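Local structure of MsStt7d protein (Micromonas, 4IX3) at residues D46-N51 with L109-E114; A139-V144 with A261-R266; N203-D208 with S228-K233. The protein probably acts as an ATP-dependent protein kinase, of which this chain is the catalytic domain, homologous to the state transition kinase Stt7 of algae. All coordinates share one frame; numbering follows the deposited sequence.

Contact 1 of 3, residues D46-N51 with L109-E114; sequences DVVLKN and LMWANE
The indole of Trp-111 meets strand 46-51 with its edge: CB of Lys-50 lies in the ring plane, 3.6 Å from CZ3, and the carbonyl O of Val-48 is 3.5 Å from CE3, also near that plane. Phe-84 meets the indole with planes about 50° apart, and NE1 bonds to Asn-70. On the opposite face of the sheet Met-110 lies side by side with Leu-49, Met-110 CG 3.8 Å from Leu-49 CD2. The strands run antiparallel. Val-48 and Trp-111 exchange both N-H...O=C bonds, as do Lys-50 and Leu-109, N-H...O angles running from 159° to 170°. Past the last bridge, Asn-113 N donates to Asp-46 O at 3.0 Å from above the carbonyl plane, and a water joins Val-47 O to Asn-113 ND2, which also bonds to Glu-116. Lys-50, its chain extended, reaches beyond the pair to a salt bridge with Glu-66 of helix 59-76, the lysine-glutamate pair of the kinase N-lobe. Lys-50, Ala-112 and Glu-114 bind ADP in a crystal structure of this protein, though none is bound to this chain. The pair occupies the N-lobe sheet between strands 34-41 and 84-90, with helix 59-76 packed on the face bearing Leu-109 and Trp-111.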
loop_
_atom_site.group_PDB
_atom_site.type_symbol
_atom_site.label_atom_id
_atom_site.label_comp_id
_atom_site.label_asym_id
_atom_site.label_seq_id
_atom_site.Cartn_x
_atom_site.Cartn_y
_atom_site.Cartn_z
ATOM N N ASP B 46 -9.442 -9.086 23.040
ATOM C CA ASP B 46 -8.554 -9.024 21.875
ATOM C C ASP B 46 -9.214 -8.289 20.722
ATOM O O ASP B 46 -10.329 -8.609 20.310
ATOM C CB ASP B 46 -8.206 -10.450 21.474
ATOM C CG ASP B 46 -7.383 -11.137 22.524
ATOM O OD1 ASP B 46 -6.595 -10.464 23.214
ATOM O OD2 ASP B 46 -7.506 -12.357 22.708
ATOM N N VAL B 47 -8.518 -7.264 20.233
ATOM C CA VAL B 47 -9.069 -6.449 19.179
ATOM C C VAL B 47 -8.047 -6.304 18.046
ATOM O O VAL B 47 -6.866 -6.646 18.221
ATOM C CB VAL B 47 -9.507 -5.036 19.679
ATOM C CG1 VAL B 47 -10.655 -5.232 20.675
ATOM C CG2 VAL B 47 -8.365 -4.248 20.289
ATOM N N VAL B 48 -8.520 -5.767 16.926
ATOM C CA VAL B 48 -7.653 -5.388 15.807
ATOM C C VAL B 48 -7.928 -3.904 15.569
ATOM O O VAL B 48 -9.049 -3.444 15.706
ATOM C CB VAL B 48 -7.978 -6.268 14.590
ATOM C CG1 VAL B 48 -7.391 -5.700 13.324
ATOM C CG2 VAL B 48 -7.434 -7.665 14.815
ATOM N N LEU B 49 -6.880 -3.162 15.231
ATOM C CA LEU B 49 -6.890 -1.699 15.183
ATOM C C LEU B 49 -6.281 -1.277 13.848
ATOM O O LEU B 49 -5.264 -1.831 13.448
ATOM C CB LEU B 49 -5.977 -1.146 16.294
ATOM C CG LEU B 49 -6.540 -1.344 17.712
ATOM C CD1 LEU B 49 -5.403 -1.372 18.717
ATOM C CD2 LEU B 49 -7.590 -0.276 17.960
ATOM N N LYS B 50 -6.885 -0.313 13.189
ATOM C CA LYS B 50 -6.331 0.164 11.905
ATOM C C LYS B 50 -6.228 1.667 11.911
ATOM O O LYS B 50 -7.191 2.349 12.298
ATOM C CB LYS B 50 -7.253 -0.230 10.724
ATOM C CG LYS B 50 -6.652 0.123 9.352
ATOM C CD LYS B 50 -7.495 -0.452 8.204
ATOM C CE LYS B 50 -6.852 -0.119 6.888
ATOM N NZ LYS B 50 -7.686 -0.669 5.743
ATOM N N ASN B 51 -5.103 2.181 11.384
ATOM C CA ASN B 51 -5.020 3.615 11.105
ATOM C C ASN B 51 -4.580 3.822 9.645
ATOM O O ASN B 51 -4.343 2.838 8.921
ATOM C CB ASN B 51 -4.103 4.353 12.092
ATOM C CG ASN B 51 -2.623 4.046 11.879
ATOM O OD1 ASN B 51 -2.256 3.079 11.177
ATOM N ND2 ASN B 51 -1.760 4.867 12.504
ATOM N N LEU B 109 -9.719 2.792 13.588
ATOM C CA LEU B 109 -10.900 1.902 13.631
ATOM C C LEU B 109 -10.554 0.699 14.475
ATOM O O LEU B 109 -9.401 0.242 14.529
ATOM C CB LEU B 109 -11.246 1.474 12.204
ATOM C CG LEU B 109 -11.451 2.612 11.222
ATOM C CD1 LEU B 109 -11.918 2.047 9.879
ATOM C CD2 LEU B 109 -12.458 3.641 11.759
ATOM N N MET B 110 -11.582 0.086 15.087
ATOM C CA MET B 110 -11.386 -1.073 15.940
ATOM C C MET B 110 -12.443 -2.145 15.651
ATOM O O MET B 110 -13.620 -1.823 15.449
ATOM C CB MET B 110 -11.449 -0.651 17.417
ATOM C CG MET B 110 -11.031 -1.753 18.392
ATOM S SD MET B 110 -10.789 -1.156 20.080
ATOM C CE MET B 110 -12.494 -1.004 20.618
ATOM N N TRP B 111 -11.955 -3.381 15.617
ATOM C CA TRP B 111 -12.819 -4.560 15.480
ATOM C C TRP B 111 -12.496 -5.572 16.549
ATOM O O TRP B 111 -11.364 -5.631 17.053
ATOM C CB TRP B 111 -12.621 -5.243 14.123
ATOM C CG TRP B 111 -12.938 -4.377 12.953
ATOM C CD1 TRP B 111 -14.065 -4.327 12.186
ATOM C CD2 TRP B 111 -12.003 -3.438 12.333
ATOM N NE1 TRP B 111 -13.902 -3.444 11.134
ATOM C CE2 TRP B 111 -12.681 -2.851 11.210
ATOM C CE3 TRP B 111 -10.683 -3.049 12.616
ATOM C CZ2 TRP B 111 -12.030 -1.971 10.350
ATOM C CZ3 TRP B 111 -10.040 -2.200 11.729
ATOM C CH2 TRP B 111 -10.707 -1.670 10.631
ATOM N N ALA B 112 -13.436 -6.513 16.790
ATOM C CA ALA B 112 -13.066 -7.691 17.547
ATOM C C ALA B 112 -12.040 -8.499 16.740
ATOM O O ALA B 112 -12.136 -8.570 15.503
ATOM C CB ALA B 112 -14.274 -8.590 17.733
ATOM N N ASN B 113 -11.104 -9.129 17.448
ATOM C CA ASN B 113 -10.215 -10.115 16.852
ATOM C C ASN B 113 -11.020 -11.423 16.760
ATOM O O ASN B 113 -11.283 -12.074 17.786
ATOM C CB ASN B 113 -8.953 -10.287 17.703
ATOM C CG ASN B 113 -7.964 -11.231 17.071
ATOM O OD1 ASN B 113 -8.349 -12.052 16.236
ATOM N ND2 ASN B 113 -6.695 -11.129 17.435
ATOM N N GLU B 114 -11.445 -11.785 15.549
ATOM C CA GLU B 114 -12.316 -12.942 15.344
ATOM C C GLU B 114 -11.515 -14.251 15.360
ATOM O O GLU B 114 -12.117 -15.338 15.353
ATOM C CB GLU B 114 -13.062 -12.795 14.027
ATOM C CG GLU B 114 -13.973 -11.573 14.026
ATOM C CD GLU B 114 -15.223 -11.726 14.875
ATOM O OE1 GLU B 114 -15.605 -12.873 15.220
ATOM O OE2 GLU B 114 -15.942 -10.720 14.969
HETATM O O HOH W 1 -5.705 -9.166 19.085
#

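Contact 2 of 3, residues A139-V144 with A261-R266; sequences ATELGV and AVVGLR
Glu-141, first residue of helix 141-161 in the kinase C-lobe, packs against the turn that follows helix 246-261. Van der Waals contact dominates. CB of Glu-141 approaches the carbonyl O of Ala-261 at 3.3 Å; the chain then bends at chi2 (74°), which places CD 3.6 Å from Val-263 CG2. That methyl also lies over one face of the Arg-266 guanidinium, offset toward its rim, while Glu-141 CG comes within 3.8 Å of Arg-266 NH2.

The charge term is looser: OE2 of Glu-141 is 4.3 Å from NH2 of Arg-266, beyond a salt bridge, and it lies well out of the guanidinium plane, so the attraction is probably through charge alone. Thr-127 OG1 is hydrogen-bonded to both OE2 and NH2 and so links the two groups. Arg-266 is further held by the carbonyls of Gln-259 and Leu-260. An alanine in place of Glu-141 would probably deprive Thr-127 of one partner and leave the guanidinium without its nearby negative charge.

Each segment also has bonds of its own. Arg-266 N donates to Val-263 O in the turn, and at the N-cap of the helix Thr-140 OG1 accepts from Gly-143 N at 3.0 Å, with an N-H...O angle of 160°.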
loop_
_atom_site.group_PDB
_atom_site.type_symbol
_atom_site.label_atom_id
_atom_site.label_comp_id
_atom_site.label_asym_id
_atom_site.label_seq_id
_atom_site.Cartn_x
_atom_site.Cartn_y
_atom_site.Cartn_z
ATOM N N ALA B 139 -14.031 -33.614 7.091
ATOM C CA ALA B 139 -12.681 -33.066 6.984
ATOM C C ALA B 139 -11.988 -33.510 5.703
ATOM O O ALA B 139 -10.948 -34.167 5.725
ATOM C CB ALA B 139 -11.852 -33.457 8.198
ATOM N N THR B 140 -12.594 -33.129 4.589
ATOM C CA THR B 140 -12.097 -33.412 3.238
ATOM C C THR B 140 -12.154 -32.119 2.426
ATOM O O THR B 140 -12.827 -31.160 2.825
ATOM C CB THR B 140 -12.915 -34.498 2.492
ATOM O OG1 THR B 140 -14.280 -34.054 2.333
ATOM C CG2 THR B 140 -12.903 -35.810 3.248
ATOM N N GLU B 141 -11.487 -32.082 1.273
ATOM C CA GLU B 141 -11.587 -30.884 0.450
ATOM C C GLU B 141 -13.061 -30.600 0.139
ATOM O O GLU B 141 -13.517 -29.441 0.253
ATOM C CB GLU B 141 -10.785 -30.969 -0.841
ATOM C CG GLU B 141 -9.289 -30.774 -0.636
ATOM C CD GLU B 141 -8.589 -31.963 -0.010
ATOM O OE1 GLU B 141 -8.752 -33.110 -0.490
ATOM O OE2 GLU B 141 -7.942 -31.782 1.033
ATOM N N LEU B 142 -13.837 -31.637 -0.223
ATOM C CA LEU B 142 -15.239 -31.412 -0.534
ATOM C C LEU B 142 -15.991 -30.850 0.669
ATOM O O LEU B 142 -16.774 -29.898 0.545
ATOM C CB LEU B 142 -15.896 -32.709 -1.009
ATOM C CG LEU B 142 -17.387 -32.643 -1.377
ATOM C CD1 LEU B 142 -17.655 -31.590 -2.434
ATOM C CD2 LEU B 142 -17.826 -34.005 -1.937
ATOM N N GLY B 143 -15.775 -31.445 1.832
ATOM C CA GLY B 143 -16.457 -31.043 3.049
ATOM C C GLY B 143 -16.178 -29.590 3.427
ATOM O O GLY B 143 -17.125 -28.818 3.674
ATOM N N VAL B 144 -14.903 -29.195 3.404
ATOM C CA VAL B 144 -14.546 -27.823 3.785
ATOM C C VAL B 144 -15.043 -26.861 2.705
ATOM O O VAL B 144 -15.487 -25.745 3.024
ATOM C CB VAL B 144 -13.060 -27.606 4.112
ATOM C CG1 VAL B 144 -12.660 -28.437 5.308
ATOM C CG2 VAL B 144 -12.142 -27.753 2.908
ATOM N N ALA B 261 -11.170 -26.301 -2.805
ATOM C CA ALA B 261 -11.489 -27.605 -3.394
ATOM C C ALA B 261 -10.271 -28.406 -3.839
ATOM O O ALA B 261 -10.342 -29.642 -3.840
ATOM C CB ALA B 261 -12.445 -27.400 -4.563
ATOM N N VAL B 262 -9.179 -27.734 -4.227
ATOM C CA VAL B 262 -8.037 -28.424 -4.888
ATOM C C VAL B 262 -6.747 -28.005 -4.194
ATOM O O VAL B 262 -6.352 -26.821 -4.309
ATOM C CB VAL B 262 -7.946 -28.101 -6.382
ATOM C CG1 VAL B 262 -6.852 -28.922 -7.060
ATOM C CG2 VAL B 262 -9.290 -28.313 -7.073
ATOM N N VAL B 263 -6.156 -28.919 -3.418
ATOM C CA VAL B 263 -4.958 -28.618 -2.605
ATOM C C VAL B 263 -3.897 -27.926 -3.475
ATOM O O VAL B 263 -3.273 -26.940 -3.044
ATOM C CB VAL B 263 -4.402 -29.846 -1.843
ATOM C CG1 VAL B 263 -3.074 -29.514 -1.166
ATOM C CG2 VAL B 263 -5.441 -30.317 -0.829
ATOM N N GLY B 264 -3.654 -28.468 -4.655
ATOM C CA GLY B 264 -2.615 -27.903 -5.524
ATOM C C GLY B 264 -2.904 -26.504 -6.052
ATOM O O GLY B 264 -1.971 -25.851 -6.570
ATOM N N LEU B 265 -4.145 -25.992 -5.908
ATOM C CA LEU B 265 -4.401 -24.617 -6.311
ATOM C C LEU B 265 -4.257 -23.642 -5.146
ATOM O O LEU B 265 -4.547 -22.457 -5.328
ATOM C CB LEU B 265 -5.782 -24.476 -6.933
ATOM C CG LEU B 265 -5.991 -25.391 -8.159
ATOM C CD1 LEU B 265 -7.392 -25.199 -8.715
ATOM C CD2 LEU B 265 -4.919 -25.127 -9.211
ATOM N N ARG B 266 -3.809 -24.118 -3.985
ATOM C CA ARG B 266 -3.736 -23.230 -2.803
ATOM C C ARG B 266 -2.546 -22.277 -2.809
ATOM O O ARG B 266 -2.514 -21.335 -2.025
ATOM C CB ARG B 266 -3.768 -24.033 -1.495
ATOM C CG ARG B 266 -5.142 -24.691 -1.363
ATOM C CD ARG B 266 -5.256 -25.560 -0.144
ATOM N NE ARG B 266 -6.616 -26.092 -0.041
ATOM C CZ ARG B 266 -6.972 -27.014 0.864
ATOM N NH1 ARG B 266 -6.088 -27.459 1.764
ATOM N NH2 ARG B 266 -8.212 -27.509 0.894
#

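Contact 3 of 3, residues N203-D208 with S228-K233; sequences NYYPGD and SPRPTK
Tyr-204 to Pro-206 and Ser-228 to Pro-231 run past each other in nearly opposite senses, their directions 154° apart, with the CA atoms of Pro-206 and Ser-228 5.9 Å apart. Neither is helix or strand: both belong to the long irregular excursion between strand 193-194 and helix 236-243, the region that probably contains the activation segment, as in other protein kinases. Prolines carry much of the contact. The ring of Pro-231 crosses Tyr-204 obliquely, CB 3.6 Å from CD2, and its CG comes to 3.2 Å from the Tyr-204 carbonyl O. Pro-206 CD is 4.0 Å from Pro-231 CD. Pro-206 CG rests 3.6 Å from the carbonyl O of Ser-228. Arg-230 bends at chi2 (-83°), which sets its CD; further out, Pro-206 CD lies over one face of the guanidinium, offset toward the rim, the two side chains at about a right angle. Arg-230 NH1 is 3.2 Å from Tyr-205 CB. Leu-239 of helix 236-243 touches Ser-228 and Pro-231, and Tyr-205 touches Arg-167 of another loop. Ser-228 OG donates to the carbonyl O of Pro-229 at 2.9 Å, in the carbonyl plane and on a lone pair.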
loop_
_atom_site.group_PDB
_atom_site.type_symbol
_atom_site.label_atom_id
_atom_site.label_comp_id
_atom_site.label_asym_id
_atom_site.label_seq_id
_atom_site.Cartn_x
_atom_site.Cartn_y
_atom_site.Cartn_z
ATOM N N ASN B 203 -17.219 5.101 -2.410
ATOM C CA ASN B 203 -16.112 4.380 -3.029
ATOM C C ASN B 203 -16.507 3.629 -4.325
ATOM O O ASN B 203 -16.026 2.511 -4.603
ATOM C CB ASN B 203 -15.451 3.475 -1.983
ATOM C CG ASN B 203 -14.030 3.078 -2.342
ATOM O OD1 ASN B 203 -13.294 3.865 -2.921
ATOM N ND2 ASN B 203 -13.629 1.862 -1.974
ATOM N N TYR B 204 -17.399 4.255 -5.086
ATOM C CA TYR B 204 -18.062 3.624 -6.222
ATOM C C TYR B 204 -17.968 4.573 -7.411
ATOM O O TYR B 204 -18.498 5.669 -7.361
ATOM C CB TYR B 204 -19.515 3.424 -5.829
ATOM C CG TYR B 204 -20.363 2.605 -6.782
ATOM C CD1 TYR B 204 -19.875 1.419 -7.329
ATOM C CD2 TYR B 204 -21.638 3.009 -7.119
ATOM C CE1 TYR B 204 -20.678 0.627 -8.145
ATOM C CE2 TYR B 204 -22.458 2.243 -7.952
ATOM C CZ TYR B 204 -21.985 1.029 -8.435
ATOM O OH TYR B 204 -22.792 0.200 -9.220
ATOM N N TYR B 205 -17.239 4.177 -8.448
ATOM C CA TYR B 205 -16.846 5.096 -9.528
ATOM C C TYR B 205 -16.598 4.264 -10.782
ATOM O O TYR B 205 -16.322 3.064 -10.637
ATOM C CB TYR B 205 -15.597 5.906 -9.114
ATOM C CG TYR B 205 -14.503 5.052 -8.484
ATOM C CD1 TYR B 205 -13.628 4.314 -9.282
ATOM C CD2 TYR B 205 -14.395 4.918 -7.093
ATOM C CE1 TYR B 205 -12.641 3.528 -8.711
ATOM C CE2 TYR B 205 -13.430 4.104 -6.515
ATOM C CZ TYR B 205 -12.552 3.410 -7.331
ATOM O OH TYR B 205 -11.574 2.581 -6.803
ATOM N N PRO B 206 -16.717 4.862 -11.997
ATOM C CA PRO B 206 -16.427 4.070 -13.188
ATOM C C PRO B 206 -14.926 3.878 -13.297
ATOM O O PRO B 206 -14.145 4.759 -12.891
ATOM C CB PRO B 206 -16.921 4.927 -14.363
ATOM C CG PRO B 206 -17.694 6.050 -13.758
ATOM C CD PRO B 206 -17.224 6.203 -12.335
ATOM N N GLY B 207 -14.532 2.746 -13.877
ATOM C CA GLY B 207 -13.120 2.492 -14.147
ATOM C C GLY B 207 -12.434 1.607 -13.130
ATOM O O GLY B 207 -13.020 1.232 -12.096
ATOM N N ASP B 208 -11.194 1.232 -13.427
ATOM C CA ASP B 208 -10.434 0.335 -12.566
ATOM C C ASP B 208 -10.340 0.925 -11.148
ATOM O O ASP B 208 -10.268 2.164 -10.991
ATOM C CB ASP B 208 -9.065 -0.070 -13.167
ATOM C CG ASP B 208 -9.175 -0.824 -14.533
ATOM O OD1 ASP B 208 -10.247 -1.379 -14.848
ATOM O OD2 ASP B 208 -8.180 -0.939 -15.297
ATOM N N SER B 228 -19.294 3.651 -18.314
ATOM C CA SER B 228 -20.482 3.832 -17.473
ATOM C C SER B 228 -20.622 5.289 -17.029
ATOM O O SER B 228 -19.613 5.954 -16.781
ATOM C CB SER B 228 -20.394 2.898 -16.254
ATOM O OG SER B 228 -21.378 3.148 -15.244
ATOM N N PRO B 229 -21.868 5.802 -16.972
ATOM C CA PRO B 229 -22.086 7.020 -16.201
ATOM C C PRO B 229 -21.502 6.929 -14.791
ATOM O O PRO B 229 -21.385 5.839 -14.203
ATOM C CB PRO B 229 -23.617 7.122 -16.089
ATOM C CG PRO B 229 -24.160 6.284 -17.188
ATOM C CD PRO B 229 -23.133 5.210 -17.449
ATOM N N ARG B 230 -21.156 8.095 -14.257
ATOM C CA ARG B 230 -20.848 8.267 -12.846
ATOM C C ARG B 230 -22.087 7.906 -12.053
ATOM O O ARG B 230 -23.195 8.241 -12.476
ATOM C CB ARG B 230 -20.533 9.738 -12.592
ATOM C CG ARG B 230 -19.070 10.025 -12.329
ATOM C CD ARG B 230 -18.790 9.742 -10.866
ATOM N NE ARG B 230 -17.376 9.809 -10.515
ATOM C CZ ARG B 230 -16.838 9.141 -9.500
ATOM N NH1 ARG B 230 -17.598 8.327 -8.767
ATOM N NH2 ARG B 230 -15.542 9.275 -9.234
ATOM N N PRO B 231 -21.912 7.206 -10.912
ATOM C CA PRO B 231 -23.103 6.847 -10.154
ATOM C C PRO B 231 -23.682 8.039 -9.405
ATOM O O PRO B 231 -22.954 8.816 -8.778
ATOM C CB PRO B 231 -22.603 5.811 -9.146
ATOM C CG PRO B 231 -21.124 5.990 -9.084
ATOM C CD PRO B 231 -20.691 6.556 -10.408
ATOM N N THR B 232 -24.986 8.208 -9.552
ATOM C CA THR B 232 -25.727 9.220 -8.822
ATOM C C THR B 232 -26.934 8.534 -8.201
ATOM O O THR B 232 -27.205 7.353 -8.480
ATOM C CB THR B 232 -26.232 10.319 -9.779
ATOM O OG1 THR B 232 -27.170 9.750 -10.706
ATOM C CG2 THR B 232 -25.065 10.928 -10.555
ATOM N N LYS B 233 -27.660 9.284 -7.375
ATOM C CA LYS B 233 -28.852 8.786 -6.697
ATOM C C LYS B 233 -29.916 8.315 -7.681
ATOM O O LYS B 233 -30.629 7.354 -7.407
ATOM C CB LYS B 233 -29.447 9.867 -5.793
ATOM C CG LYS B 233 -28.638 10.210 -4.551
ATOM C CD LYS B 233 -28.880 11.643 -4.085
ATOM C CE LYS B 233 -28.296 11.931 -2.708
ATOM N NZ LYS B 233 -26.809 11.838 -2.643
#

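From the N terminus, contact 1 comes first: strand 46-51 pairs with 109-114, closing a loop of 57 residues that includes helix 59-76 before the chain enters the C-lobe. Contact 2 then opens at 139-144 and closes at 261-266, bringing the start of helix 141-161 to the turn after helix 246-261. Contact 3, 203-208 with 228-233, falls wholly within that 116-residue span, so it is nested and crosses neither. It closes a shorter excursion without helix or strand, joining two runs of the loop between strand 193-194 and helix 236-243. Contacts 2 and 3 lie on opposite sides of the chain's centre, their centres about 37 Å apart; none of the three touches another.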